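Local coordinates for phosphoserine aminotransferase SerC (Cytophaga hutchinsonii ATCC 33406, PDB 3FFR), which probably catalyses the pyridoxal-phosphate-dependent exchange of an amino group between phosphoserine and 2-oxoglutarate in serine biosynthesis, at residues Tyr16-Gln21 / Gly253-Asp258; Ile134-Asn139 / Glu150-Phe155; Ala162-Asp167 / Thr180-Val185. One frame throughout, in Å; residues are numbered along the deposited sequence. Where two conformers were deposited one is given.

Contact 1 (Tyr16-Gln21 / Gly253-Asp258); sequences YPTVRQ and GKVTGD
Tyr16 and Val255 form the apolar half of a joint between the N-terminal segment and helix 246-262, two parts of the chain that lie far apart in sequence. The Val255 methyl CG1 sits over one face of the tyrosine ring, 4.1 Å from its centroid and 20° off the ring normal, a CH-pi contact displaced toward the CG side, where CG1 to Tyr16 CG measures 3.9 Å. Pro17 CD lies against the opposite face, toward its rim, so the ring is held between its own neighbour in sequence and the helix. Chi1 of Tyr16 (-162°) sets CG anti to the backbone N, beside the carbonyl carbon and against Val255 CG1. Farther out on the ring, CE2 of Tyr16 lies 4.0 Å from CB of Asp258. The second methyl of Val255, CG2, beside the backbone N, meets Val19 CG2 at 3.8 Å; Leu195 packs on both valines.

The polar half is a single hydrogen bond. Thr18 and Asp258 point at each other tip to tip, and OG1 of Thr18 donates to OD2 of Asp258 over 2.6 Å. The hydroxyl approaches on the anti side of the carboxylate, 33° out of its plane. His22 NE2, in helix 19-28, also bonds to OD2.

The type I turn from Tyr16 to Val19, closed by Val19 N to Tyr16 O, brings ring, hydroxyl and methyl to the same helix. Two partners on one carboxylate oxygen would probably stabilise its negative charge and restrict its rotation; Val255 adds CH-pi and apolar contact without polar demand, while the Thr18-Asp258 bond gives the joint its direction.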
ATOM      1  N   TYR A  16     -13.780  10.780   7.673  1.00 27.60           N
ATOM      2  CA  TYR A  16     -15.210  10.637   7.710  1.00 27.78           C
ATOM      3  C   TYR A  16     -15.564  10.528   9.219  1.00 27.03           C
ATOM      4  O   TYR A  16     -14.831   9.895   9.998  1.00 29.19           O
ATOM      5  CB  TYR A  16     -15.674   9.438   6.879  1.00 28.71           C
ATOM      6  CG  TYR A  16     -17.125   9.518   6.542  1.00 28.47           C
ATOM      7  CD1 TYR A  16     -17.568  10.298   5.466  1.00 28.16           C
ATOM      8  CD2 TYR A  16     -18.071   8.816   7.268  1.00 27.83           C
ATOM      9  CE1 TYR A  16     -18.911  10.380   5.149  1.00 31.48           C
ATOM     10  CE2 TYR A  16     -19.418   8.906   6.951  1.00 30.47           C
ATOM     11  CZ  TYR A  16     -19.829   9.687   5.903  1.00 32.74           C
ATOM     12  OH  TYR A  16     -21.181   9.791   5.588  1.00 33.77           O
ATOM     13  N   PRO A  17     -16.678  11.146   9.642  1.00 29.08           N
ATOM     14  CA  PRO A  17     -16.914  11.287  11.079  1.00 30.10           C
ATOM     15  C   PRO A  17     -17.064  10.001  11.867  1.00 29.76           C
ATOM     16  O   PRO A  17     -16.873   9.978  13.094  1.00 30.53           O
ATOM     17  CB  PRO A  17     -18.185  12.149  11.152  1.00 31.35           C
ATOM     18  CG  PRO A  17     -18.821  12.027   9.850  1.00 32.02           C
ATOM     19  CD  PRO A  17     -17.717  11.826   8.846  1.00 30.50           C
ATOM     20  N   THR A  18     -17.369   8.931  11.173  1.00 28.23           N
ATOM     21  CA  THR A  18     -17.557   7.635  11.856  1.00 27.08           C
ATOM     22  C   THR A  18     -16.290   6.808  11.955  1.00 28.62           C
ATOM     23  O   THR A  18     -16.273   5.737  12.562  1.00 29.52           O
ATOM     24  CB  THR A  18     -18.603   6.791  11.125  1.00 27.80           C
ATOM     25  OG1 THR A  18     -18.197   6.621   9.754  1.00 29.19           O
ATOM     26  CG2 THR A  18     -19.982   7.467  11.188  1.00 30.12           C
ATOM     27  N   VAL A  19     -15.229   7.291  11.315  1.00 26.87           N
ATOM     28  CA  VAL A  19     -14.001   6.512  11.235  1.00 27.46           C
ATOM     29  C   VAL A  19     -13.454   6.189  12.596  1.00 30.19           C
ATOM     30  O   VAL A  19     -13.006   5.057  12.845  1.00 28.79           O
ATOM     31  CB  VAL A  19     -12.933   7.160  10.308  1.00 27.99           C
ATOM     32  CG1 VAL A  19     -11.556   6.506  10.487  1.00 28.24           C
ATOM     33  CG2 VAL A  19     -13.374   7.055   8.841  1.00 26.00           C
ATOM     34  N   ARG A  20     -13.492   7.143  13.516  1.00 28.74           N
ATOM     35  CA  ARG A  20     -12.935   6.852  14.861  1.00 31.28           C
ATOM     36  C   ARG A  20     -13.593   5.637  15.490  1.00 30.00           C
ATOM     37  O   ARG A  20     -12.910   4.716  15.970  1.00 32.03           O
ATOM     38  CB  ARG A  20     -13.041   8.065  15.790  1.00 31.25           C
ATOM     39  CG  ARG A  20     -12.424   7.827  17.144  1.00 37.84           C
ATOM     40  CD  ARG A  20     -12.546   9.031  18.078  1.00 39.61           C
ATOM     41  NE  ARG A  20     -11.746   8.722  19.264  1.00 49.97           N
ATOM     42  CZ  ARG A  20     -10.503   9.153  19.472  1.00 49.82           C
ATOM     43  NH1 ARG A  20      -9.938  10.012  18.622  1.00 43.52           N
ATOM     44  NH2 ARG A  20      -9.865   8.760  20.571  1.00 54.36           N
ATOM     45  N   GLN A  21     -14.916   5.610  15.479  1.00 32.07           N
ATOM     46  CA  GLN A  21     -15.572   4.471  16.126  0.50 31.98           C
ATOM     47  C   GLN A  21     -15.341   3.192  15.334  1.00 31.10           C
ATOM     48  O   GLN A  21     -15.147   2.131  15.949  1.00 30.18           O
ATOM     49  CB  GLN A  21     -17.047   4.712  16.476  0.50 31.82           C
ATOM     50  CG  GLN A  21     -17.667   3.499  17.228  0.50 38.74           C
ATOM     51  CD  GLN A  21     -16.837   2.989  18.438  0.50 39.44           C
ATOM     52  OE1 GLN A  21     -16.617   3.718  19.418  0.50 37.09           O
ATOM     53  NE2 GLN A  21     -16.412   1.714  18.378  0.50 28.78           N
ATOM     54  N   GLY A 253     -15.469  -0.448   3.856  1.00 27.00           N
ATOM     55  CA  GLY A 253     -16.764  -1.128   3.872  1.00 29.27           C
ATOM     56  C   GLY A 253     -17.692  -0.489   4.887  1.00 27.27           C
ATOM     57  O   GLY A 253     -18.875  -0.348   4.640  1.00 27.21           O
ATOM     58  N   LYS A 254     -17.139  -0.063   6.016  1.00 26.85           N
ATOM     59  CA  LYS A 254     -17.959   0.571   7.058  1.00 27.92           C
ATOM     60  C   LYS A 254     -18.441   1.956   6.606  1.00 28.75           C
ATOM     61  O   LYS A 254     -19.621   2.316   6.744  1.00 26.45           O
ATOM     62  CB  LYS A 254     -17.188   0.702   8.374  1.00 28.51           C
ATOM     63  CG  LYS A 254     -16.892  -0.619   9.079  1.00 28.43           C
ATOM     64  CD  LYS A 254     -18.166  -1.371   9.480  1.00 29.84           C
ATOM     65  CE  LYS A 254     -17.869  -2.628  10.264  1.00 34.62           C
ATOM     66  NZ  LYS A 254     -19.123  -3.329  10.685  1.00 38.86           N
ATOM     67  N   VAL A 255     -17.521   2.753   6.074  1.00 28.53           N
ATOM     68  CA  VAL A 255     -17.859   4.129   5.621  1.00 26.46           C
ATOM     69  C   VAL A 255     -18.802   4.107   4.451  1.00 26.54           C
ATOM     70  O   VAL A 255     -19.765   4.884   4.369  1.00 26.80           O
ATOM     71  CB  VAL A 255     -16.579   4.952   5.299  1.00 28.46           C
ATOM     72  CG1 VAL A 255     -16.880   6.209   4.482  1.00 25.38           C
ATOM     73  CG2 VAL A 255     -15.844   5.280   6.631  1.00 28.69           C
ATOM     74  N   THR A 256     -18.555   3.195   3.529  1.00 26.43           N
ATOM     75  CA  THR A 256     -19.477   3.094   2.395  1.00 23.98           C
ATOM     76  C   THR A 256     -20.846   2.661   2.895  1.00 26.78           C
ATOM     77  O   THR A 256     -21.856   3.069   2.327  1.00 27.63           O
ATOM     78  CB  THR A 256     -18.988   2.184   1.274  1.00 24.63           C
ATOM     79  OG1 THR A 256     -18.630   0.879   1.788  1.00 29.30           O
ATOM     80  CG2 THR A 256     -17.752   2.813   0.582  1.00 25.23           C
ATOM     81  N   GLY A 257     -20.884   1.863   3.959  1.00 27.53           N
ATOM     82  CA  GLY A 257     -22.186   1.476   4.550  1.00 28.48           C
ATOM     83  C   GLY A 257     -22.916   2.711   5.056  1.00 28.48           C
ATOM     84  O   GLY A 257     -24.137   2.924   4.837  1.00 26.96           O
ATOM     85  N   ASP A 258     -22.153   3.550   5.724  1.00 28.47           N
ATOM     86  CA  ASP A 258     -22.685   4.798   6.261  1.00 28.39           C
ATOM     87  C   ASP A 258     -23.197   5.663   5.101  1.00 27.89           C
ATOM     88  O   ASP A 258     -24.241   6.291   5.181  1.00 26.86           O
ATOM     89  CB  ASP A 258     -21.614   5.572   7.066  1.00 29.87           C
ATOM     90  CG  ASP A 258     -21.185   4.856   8.342  1.00 34.64           C
ATOM     91  OD1 ASP A 258     -22.054   4.194   8.958  1.00 33.80           O
ATOM     92  OD2 ASP A 258     -19.995   4.971   8.735  1.00 28.19           O
TER

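Contact 2 (Ile134-Asn139 / Glu150-Phe155); sequences ICLTHN and EDINTF
Leu136 reaches from strand 133-137 into the angle between Ile152 and Phe155, and its side chain can be followed outward. CB leaves the strand toward the segment 150-155, and CG, anti to the carbonyl carbon (chi1 -56°), carries two methyls with different tasks. CD1 fits between the partners, 4.0 Å from Ile152 CG2 and 3.8 Å from Phe155 CD1. CD2 rests over the centre of the phenylalanine ring, 3.9 Å from the centroid and 9° off the normal, an almost axial CH-pi contact.

On either side of Leu136 in the strand region the contact is lighter. Ile134 brings CG2 to within 4.0 Å of Phe155 CD2, and Ile152 CD1 meets the edge of the His138 ring at CD2, 4.2 Å away, while ND1 of that ring is bonded to Ser171. Phe155 closes a type I turn from Ile152, its N bonded to Ile152 O; just before it, Asp151 O accepts from both N and OG1 of Thr154.

Cys89 of strand 85-90 and Ile164 of strand 163-167 also touch Leu136 and Phe155. A helical segment laid on one face of a central sheet, between two neighbouring parallel strands in the chain, makes this a beta-alpha-beta crossover, as in the large domain of fold-type I aminotransferases.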
ATOM      1  N   ILE A 134      -7.622   6.215 -23.597  1.00 26.96           N
ATOM      2  CA  ILE A 134      -7.908   7.642 -23.399  1.00 26.19           C
ATOM      3  C   ILE A 134      -7.926   7.838 -21.885  1.00 26.26           C
ATOM      4  O   ILE A 134      -8.720   7.232 -21.181  1.00 27.00           O
ATOM      5  CB  ILE A 134      -9.275   8.064 -24.010  1.00 26.78           C
ATOM      6  CG1 ILE A 134      -9.223   7.995 -25.540  1.00 27.52           C
ATOM      7  CG2 ILE A 134      -9.689   9.480 -23.570  1.00 24.39           C
ATOM      8  CD1 ILE A 134     -10.601   7.928 -26.199  1.00 25.23           C
ATOM      9  N   CYS A 135      -7.098   8.754 -21.421  1.00 24.74           N
ATOM     10  CA  CYS A 135      -6.969   9.055 -19.980  1.00 26.41           C
ATOM     11  C   CYS A 135      -7.478  10.460 -19.691  1.00 26.57           C
ATOM     12  O   CYS A 135      -6.906  11.463 -20.120  1.00 27.27           O
ATOM     13  CB  CYS A 135      -5.531   8.936 -19.517  1.00 27.01           C
ATOM     14  SG  CYS A 135      -4.826   7.278 -19.706  1.00 28.93           S
ATOM     15  N   LEU A 136      -8.575  10.472 -18.943  1.00 26.18           N
ATOM     16  CA  LEU A 136      -9.277  11.675 -18.586  1.00 26.87           C
ATOM     17  C   LEU A 136      -9.183  11.888 -17.099  1.00 25.78           C
ATOM     18  O   LEU A 136      -9.140  10.932 -16.343  1.00 27.32           O
ATOM     19  CB  LEU A 136     -10.757  11.540 -18.975  1.00 26.72           C
ATOM     20  CG  LEU A 136     -11.013  11.222 -20.459  1.00 26.17           C
ATOM     21  CD1 LEU A 136     -12.526  11.022 -20.747  1.00 27.94           C
ATOM     22  CD2 LEU A 136     -10.372  12.285 -21.370  1.00 27.07           C
ATOM     23  N   THR A 137      -9.172  13.148 -16.700  1.00 26.33           N
ATOM     24  CA  THR A 137      -9.127  13.467 -15.264  1.00 26.48           C
ATOM     25  C   THR A 137     -10.387  14.216 -14.902  1.00 28.01           C
ATOM     26  O   THR A 137     -10.579  15.380 -15.316  1.00 27.89           O
ATOM     27  CB  THR A 137      -7.876  14.248 -14.936  1.00 28.66           C
ATOM     28  OG1 THR A 137      -6.722  13.415 -15.180  1.00 28.85           O
ATOM     29  CG2 THR A 137      -7.882  14.707 -13.487  1.00 27.13           C
ATOM     30  N   HIS A 138     -11.260  13.559 -14.146  1.00 26.67           N
ATOM     31  CA  HIS A 138     -12.541  14.206 -13.799  1.00 25.25           C
ATOM     32  C   HIS A 138     -12.323  15.438 -12.940  1.00 26.39           C
ATOM     33  O   HIS A 138     -13.026  16.455 -13.056  1.00 27.83           O
ATOM     34  CB  HIS A 138     -13.529  13.256 -13.094  1.00 26.11           C
ATOM     35  CG  HIS A 138     -14.710  13.982 -12.566  1.00 25.82           C
ATOM     36  ND1 HIS A 138     -14.773  14.447 -11.256  1.00 27.62           N
ATOM     37  CD2 HIS A 138     -15.776  14.509 -13.208  1.00 27.91           C
ATOM     38  CE1 HIS A 138     -15.874  15.158 -11.116  1.00 30.47           C
ATOM     39  NE2 HIS A 138     -16.493  15.224 -12.290  1.00 27.43           N
ATOM     40  N   ASN A 139     -11.342  15.349 -12.055  1.00 25.81           N
ATOM     41  CA  ASN A 139     -11.045  16.436 -11.107  1.00 24.83           C
ATOM     42  C   ASN A 139      -9.547  16.676 -10.957  1.00 28.02           C
ATOM     43  O   ASN A 139      -8.834  15.859 -10.345  1.00 26.74           O
ATOM     44  CB  ASN A 139     -11.710  16.167  -9.753  1.00 27.55           C
ATOM     45  CG  ASN A 139     -11.937  17.450  -8.948  1.00 29.55           C
ATOM     46  OD1 ASN A 139     -12.708  18.347  -9.378  1.00 28.43           O
ATOM     47  ND2 ASN A 139     -11.275  17.568  -7.812  1.00 26.48           N
ATOM     48  N   GLU A 150     -20.903  14.969 -18.685  1.00 28.45           N
ATOM     49  CA  GLU A 150     -21.443  15.191 -20.024  1.00 31.87           C
ATOM     50  C   GLU A 150     -20.305  15.375 -21.022  1.00 29.62           C
ATOM     51  O   GLU A 150     -20.407  14.971 -22.178  1.00 29.91           O
ATOM     52  CB  GLU A 150     -22.433  16.377 -20.085  1.00 34.64           C
ATOM     53  CG  GLU A 150     -21.852  17.732 -19.728  1.00 45.94           C
ATOM     54  CD  GLU A 150     -22.894  18.843 -19.809  1.00 60.49           C
ATOM     55  OE1 GLU A 150     -24.010  18.570 -20.316  1.00 61.38           O
ATOM     56  OE2 GLU A 150     -22.587  19.976 -19.375  1.00 72.84           O
ATOM     57  N   ASP A 151     -19.211  15.957 -20.555  1.00 28.11           N
ATOM     58  CA  ASP A 151     -18.030  16.166 -21.427  1.00 27.26           C
ATOM     59  C   ASP A 151     -17.261  14.841 -21.573  1.00 28.69           C
ATOM     60  O   ASP A 151     -16.792  14.462 -22.652  1.00 28.79           O
ATOM     61  CB  ASP A 151     -17.128  17.282 -20.904  1.00 27.12           C
ATOM     62  CG  ASP A 151     -17.743  18.697 -21.061  1.00 29.04           C
ATOM     63  OD1 ASP A 151     -18.732  18.897 -21.806  1.00 33.68           O
ATOM     64  OD2 ASP A 151     -17.185  19.602 -20.431  1.00 33.48           O
ATOM     65  N   ILE A 152     -17.143  14.122 -20.463  1.00 29.05           N
ATOM     66  CA  ILE A 152     -16.479  12.800 -20.481  1.00 27.38           C
ATOM     67  C   ILE A 152     -17.153  11.890 -21.519  1.00 29.28           C
ATOM     68  O   ILE A 152     -16.511  11.131 -22.261  1.00 29.30           O
ATOM     69  CB  ILE A 152     -16.534  12.138 -19.075  1.00 28.16           C
ATOM     70  CG1 ILE A 152     -15.556  12.921 -18.173  1.00 31.87           C
ATOM     71  CG2 ILE A 152     -16.171  10.604 -19.129  1.00 26.24           C
ATOM     72  CD1 ILE A 152     -15.348  12.472 -16.801  1.00 29.97           C
ATOM     73  N   ASN A 153     -18.472  11.993 -21.553  1.00 28.99           N
ATOM     74  CA  ASN A 153     -19.295  11.128 -22.392  1.00 28.28           C
ATOM     75  C   ASN A 153     -19.094  11.332 -23.881  1.00 29.32           C
ATOM     76  O   ASN A 153     -19.556  10.518 -24.683  1.00 29.85           O
ATOM     77  CB  ASN A 153     -20.794  11.288 -22.068  1.00 28.05           C
ATOM     78  CG  ASN A 153     -21.186  10.629 -20.760  1.00 28.17           C
ATOM     79  OD1 ASN A 153     -20.416   9.853 -20.188  1.00 30.58           O
ATOM     80  ND2 ASN A 153     -22.399  10.925 -20.288  1.00 31.99           N
ATOM     81  N   THR A 154     -18.422  12.413 -24.241  1.00 27.93           N
ATOM     82  CA  THR A 154     -18.210  12.727 -25.654  1.00 29.02           C
ATOM     83  C   THR A 154     -17.050  11.965 -26.249  1.00 29.91           C
ATOM     84  O   THR A 154     -16.883  11.917 -27.465  1.00 30.41           O
ATOM     85  CB  THR A 154     -17.930  14.217 -25.917  1.00 28.21           C
ATOM     86  OG1 THR A 154     -16.686  14.606 -25.322  1.00 30.90           O
ATOM     87  CG2 THR A 154     -19.074  15.086 -25.420  1.00 29.37           C
ATOM     88  N   PHE A 155     -16.258  11.343 -25.404  1.00 26.28           N
ATOM     89  CA  PHE A 155     -15.037  10.645 -25.893  1.00 27.27           C
ATOM     90  C   PHE A 155     -15.243   9.286 -26.531  1.00 27.50           C
ATOM     91  O   PHE A 155     -14.500   8.900 -27.432  1.00 26.76           O
ATOM     92  CB  PHE A 155     -13.966  10.583 -24.804  1.00 28.08           C
ATOM     93  CG  PHE A 155     -13.234  11.898 -24.624  1.00 29.45           C
ATOM     94  CD1 PHE A 155     -13.768  12.899 -23.835  1.00 29.81           C
ATOM     95  CD2 PHE A 155     -12.055  12.149 -25.303  1.00 26.90           C
ATOM     96  CE1 PHE A 155     -13.124  14.107 -23.694  1.00 30.96           C
ATOM     97  CE2 PHE A 155     -11.412  13.371 -25.171  1.00 27.79           C
ATOM     98  CZ  PHE A 155     -11.950  14.352 -24.370  1.00 29.55           C
TER

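Contact 3 (Ala162-Asp167 / Thr180-Val185); sequences ALIFVD and TKIDSV
Ile182 CG2 lies between two side chains of strand 163-167, 3.8 Å from Ile164 CG2 and 4.0 Å from Val166 CG2, and the Ile182 side chain crosses those of Ile164 and Val166 at about a right angle. Ile182 has CG1 in the crowded position between backbone N and carbonyl carbon (chi1 63°), which leaves CG2 anti to the carbonyl carbon, where it meets both partners.

Strand 184-188 joins here as the parallel neighbour of 163-167 in the seven-stranded mixed sheet that forms the core of the fold-type I aminotransferase large domain. Phe165 pairs with Ser184 and Val166 with Val185; Val166 N donates to Ser184 O over 2.9 Å. On the face shared by Phe165 and Ser184, Ser184 OG stands 3.3 Å from Phe165 CD2, its own bonds going to Ile203 O and Trp202 NE1.

At the polar edge the carbonyl O of Ile164 takes Asp183 N at 2.9 Å, and Ser184 N more weakly. Asp183 then turns its carboxylate back to the strand: OD2 accepts Ile164 N over 2.8 Å through its anti lone pair, in a nearly straight bond (169°). Replacing Asp183 with an alanine would probably leave Ile164 N without this acceptor and the guanidinium groups of Arg156 and Arg207 without their carboxylate mate. Those arginines, bound to OD2 and OD1 respectively, also both donate to Ala162 O.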
ATOM      1  N   ALA A 162     -10.892   2.468 -28.185  1.00 25.08           N
ATOM      2  CA  ALA A 162     -10.020   2.864 -27.052  1.00 25.07           C
ATOM      3  C   ALA A 162     -10.682   2.497 -25.727  1.00 28.18           C
ATOM      4  O   ALA A 162     -11.918   2.454 -25.606  1.00 29.00           O
ATOM      5  CB  ALA A 162      -9.719   4.346 -27.079  1.00 23.96           C
ATOM      6  N   LEU A 163      -9.834   2.220 -24.737  1.00 26.89           N
ATOM      7  CA  LEU A 163     -10.295   2.045 -23.368  1.00 26.46           C
ATOM      8  C   LEU A 163     -10.236   3.407 -22.715  1.00 27.38           C
ATOM      9  O   LEU A 163      -9.202   4.079 -22.746  1.00 25.86           O
ATOM     10  CB  LEU A 163      -9.402   1.098 -22.574  1.00 25.22           C
ATOM     11  CG  LEU A 163      -9.311  -0.331 -23.122  1.00 24.93           C
ATOM     12  CD1 LEU A 163      -8.136  -1.038 -22.381  1.00 25.76           C
ATOM     13  CD2 LEU A 163     -10.657  -1.087 -22.992  1.00 26.08           C
ATOM     14  N   ILE A 164     -11.359   3.823 -22.141  1.00 26.46           N
ATOM     15  CA  ILE A 164     -11.457   5.121 -21.462  1.00 25.27           C
ATOM     16  C   ILE A 164     -11.354   4.974 -19.949  1.00 26.63           C
ATOM     17  O   ILE A 164     -12.196   4.348 -19.298  1.00 26.71           O
ATOM     18  CB  ILE A 164     -12.754   5.905 -21.861  1.00 25.77           C
ATOM     19  CG1 ILE A 164     -12.806   6.114 -23.372  1.00 29.28           C
ATOM     20  CG2 ILE A 164     -12.800   7.271 -21.145  1.00 27.53           C
ATOM     21  CD1 ILE A 164     -14.121   6.745 -23.882  1.00 26.85           C
ATOM     22  N   PHE A 165     -10.303   5.590 -19.413  1.00 25.48           N
ATOM     23  CA  PHE A 165      -9.991   5.610 -17.957  1.00 27.13           C
ATOM     24  C   PHE A 165     -10.214   7.001 -17.412  1.00 27.17           C
ATOM     25  O   PHE A 165      -9.721   7.982 -17.965  1.00 27.50           O
ATOM     26  CB  PHE A 165      -8.531   5.226 -17.668  1.00 25.84           C
ATOM     27  CG  PHE A 165      -8.173   3.851 -18.074  1.00 25.53           C
ATOM     28  CD1 PHE A 165      -7.757   3.584 -19.376  1.00 25.67           C
ATOM     29  CD2 PHE A 165      -8.279   2.800 -17.170  1.00 24.43           C
ATOM     30  CE1 PHE A 165      -7.468   2.261 -19.751  1.00 28.58           C
ATOM     31  CE2 PHE A 165      -7.982   1.502 -17.522  1.00 26.34           C
ATOM     32  CZ  PHE A 165      -7.584   1.223 -18.833  1.00 28.39           C
ATOM     33  N   VAL A 166     -10.930   7.065 -16.294  1.00 25.87           N
ATOM     34  CA  VAL A 166     -11.176   8.338 -15.624  1.00 25.47           C
ATOM     35  C   VAL A 166     -10.581   8.355 -14.207  1.00 26.71           C
ATOM     36  O   VAL A 166     -10.882   7.513 -13.361  1.00 27.14           O
ATOM     37  CB  VAL A 166     -12.687   8.662 -15.555  1.00 25.75           C
ATOM     38  CG1 VAL A 166     -12.904  10.054 -14.921  1.00 25.00           C
ATOM     39  CG2 VAL A 166     -13.350   8.599 -16.943  1.00 25.93           C
ATOM     40  N   ASP A 167      -9.701   9.323 -13.993  1.00 25.33           N
ATOM     41  CA  ASP A 167      -9.160   9.643 -12.669  1.00 25.85           C
ATOM     42  C   ASP A 167     -10.214  10.484 -11.955  1.00 28.05           C
ATOM     43  O   ASP A 167     -10.549  11.592 -12.391  1.00 26.84           O
ATOM     44  CB  ASP A 167      -7.803  10.345 -12.840  1.00 25.66           C
ATOM     45  CG  ASP A 167      -7.172  10.780 -11.542  1.00 27.45           C
ATOM     46  OD1 ASP A 167      -7.895  11.064 -10.567  1.00 26.63           O
ATOM     47  OD2 ASP A 167      -5.926  10.870 -11.559  1.00 26.60           O
ATOM     48  N   THR A 180     -21.545   2.981 -19.400  1.00 25.87           N
ATOM     49  CA  THR A 180     -21.495   2.430 -20.749  1.00 29.02           C
ATOM     50  C   THR A 180     -20.638   3.276 -21.667  1.00 30.17           C
ATOM     51  O   THR A 180     -20.233   2.805 -22.732  1.00 30.49           O
ATOM     52  CB  THR A 180     -22.896   2.313 -21.401  1.00 28.95           C
ATOM     53  OG1 THR A 180     -23.372   3.609 -21.776  1.00 28.75           O
ATOM     54  CG2 THR A 180     -23.893   1.588 -20.469  1.00 28.88           C
ATOM     55  N   LYS A 181     -20.332   4.497 -21.233  1.00 28.08           N
ATOM     56  CA  LYS A 181     -19.564   5.426 -22.067  0.50 28.35           C
ATOM     57  C   LYS A 181     -18.087   5.530 -21.732  1.00 28.35           C
ATOM     58  O   LYS A 181     -17.327   6.176 -22.440  1.00 30.32           O
ATOM     59  CB  LYS A 181     -20.235   6.788 -22.092  0.50 29.13           C
ATOM     60  CG  LYS A 181     -21.585   6.722 -22.752  0.50 32.16           C
ATOM     61  CD  LYS A 181     -22.248   8.068 -22.833  0.50 32.23           C
ATOM     62  CE  LYS A 181     -23.672   7.897 -23.330  0.50 34.54           C
ATOM     63  NZ  LYS A 181     -23.728   7.058 -24.572  0.50 37.77           N
ATOM     64  N   ILE A 182     -17.691   4.850 -20.659  1.00 27.93           N
ATOM     65  CA  ILE A 182     -16.301   4.768 -20.255  1.00 26.12           C
ATOM     66  C   ILE A 182     -16.000   3.297 -19.971  1.00 26.19           C
ATOM     67  O   ILE A 182     -16.878   2.437 -20.131  1.00 26.59           O
ATOM     68  CB  ILE A 182     -15.965   5.657 -19.050  1.00 26.24           C
ATOM     69  CG1 ILE A 182     -16.753   5.212 -17.805  1.00 27.77           C
ATOM     70  CG2 ILE A 182     -16.165   7.165 -19.388  1.00 25.81           C
ATOM     71  CD1 ILE A 182     -16.359   5.938 -16.531  1.00 27.09           C
ATOM     72  N   ASP A 183     -14.771   3.009 -19.583  1.00 26.51           N
ATOM     73  CA  ASP A 183     -14.381   1.632 -19.308  1.00 26.68           C
ATOM     74  C   ASP A 183     -13.810   1.406 -17.909  1.00 27.31           C
ATOM     75  O   ASP A 183     -13.740   0.275 -17.427  1.00 27.06           O
ATOM     76  CB  ASP A 183     -13.365   1.181 -20.363  1.00 25.36           C
ATOM     77  CG  ASP A 183     -13.948   1.254 -21.787  1.00 24.40           C
ATOM     78  OD1 ASP A 183     -14.794   0.363 -22.123  1.00 27.39           O
ATOM     79  OD2 ASP A 183     -13.527   2.167 -22.557  1.00 28.17           O
ATOM     80  N   SER A 184     -13.456   2.488 -17.252  1.00 26.02           N
ATOM     81  CA  SER A 184     -12.801   2.370 -15.948  1.00 26.11           C
ATOM     82  C   SER A 184     -12.700   3.703 -15.253  1.00 24.62           C
ATOM     83  O   SER A 184     -12.633   4.774 -15.883  1.00 25.84           O
ATOM     84  CB  SER A 184     -11.372   1.796 -16.162  1.00 27.63           C
ATOM     85  OG  SER A 184     -10.544   1.750 -14.998  1.00 26.10           O
ATOM     86  N   VAL A 185     -12.796   3.605 -13.940  1.00 25.30           N
ATOM     87  CA  VAL A 185     -12.566   4.753 -13.064  0.50 25.08           C
ATOM     88  C   VAL A 185     -11.736   4.297 -11.873  1.00 26.07           C
ATOM     89  O   VAL A 185     -11.749   3.126 -11.491  1.00 26.07           O
ATOM     90  CB  VAL A 185     -13.900   5.416 -12.627  0.50 23.57           C
ATOM     91  CG1 VAL A 185     -14.665   4.530 -11.652  0.50 19.93           C
ATOM     92  CG2 VAL A 185     -13.661   6.797 -12.015  0.50 24.21           C
TER

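Overall arrangement
Contacts 2 and 3 meet on one sheet, through its neighbouring strands 133-137 and 163-167, their centres 8 Å apart, whereas contact 1 lies some 30 Å from contact 2 and 28 Å from contact 3, centre to centre. The two strands join through Ile134 N to Leu163 O (2.8 Å) and His138 N to Asp167 O (2.7 Å), both probable hydrogen bonds. Ile152 of contact 2 also packs on Ile182 of contact 3. Along the chain both nest within the loop closed by contact 1. Strand 163-167 ends at the active site, where Asp167 OD2 bonds to the pyridine N1 of the cofactor-modified Lys191; from contact 1, the Tyr16 backbone is hydrogen-bonded to that of Gly194, three residues beyond that lysine.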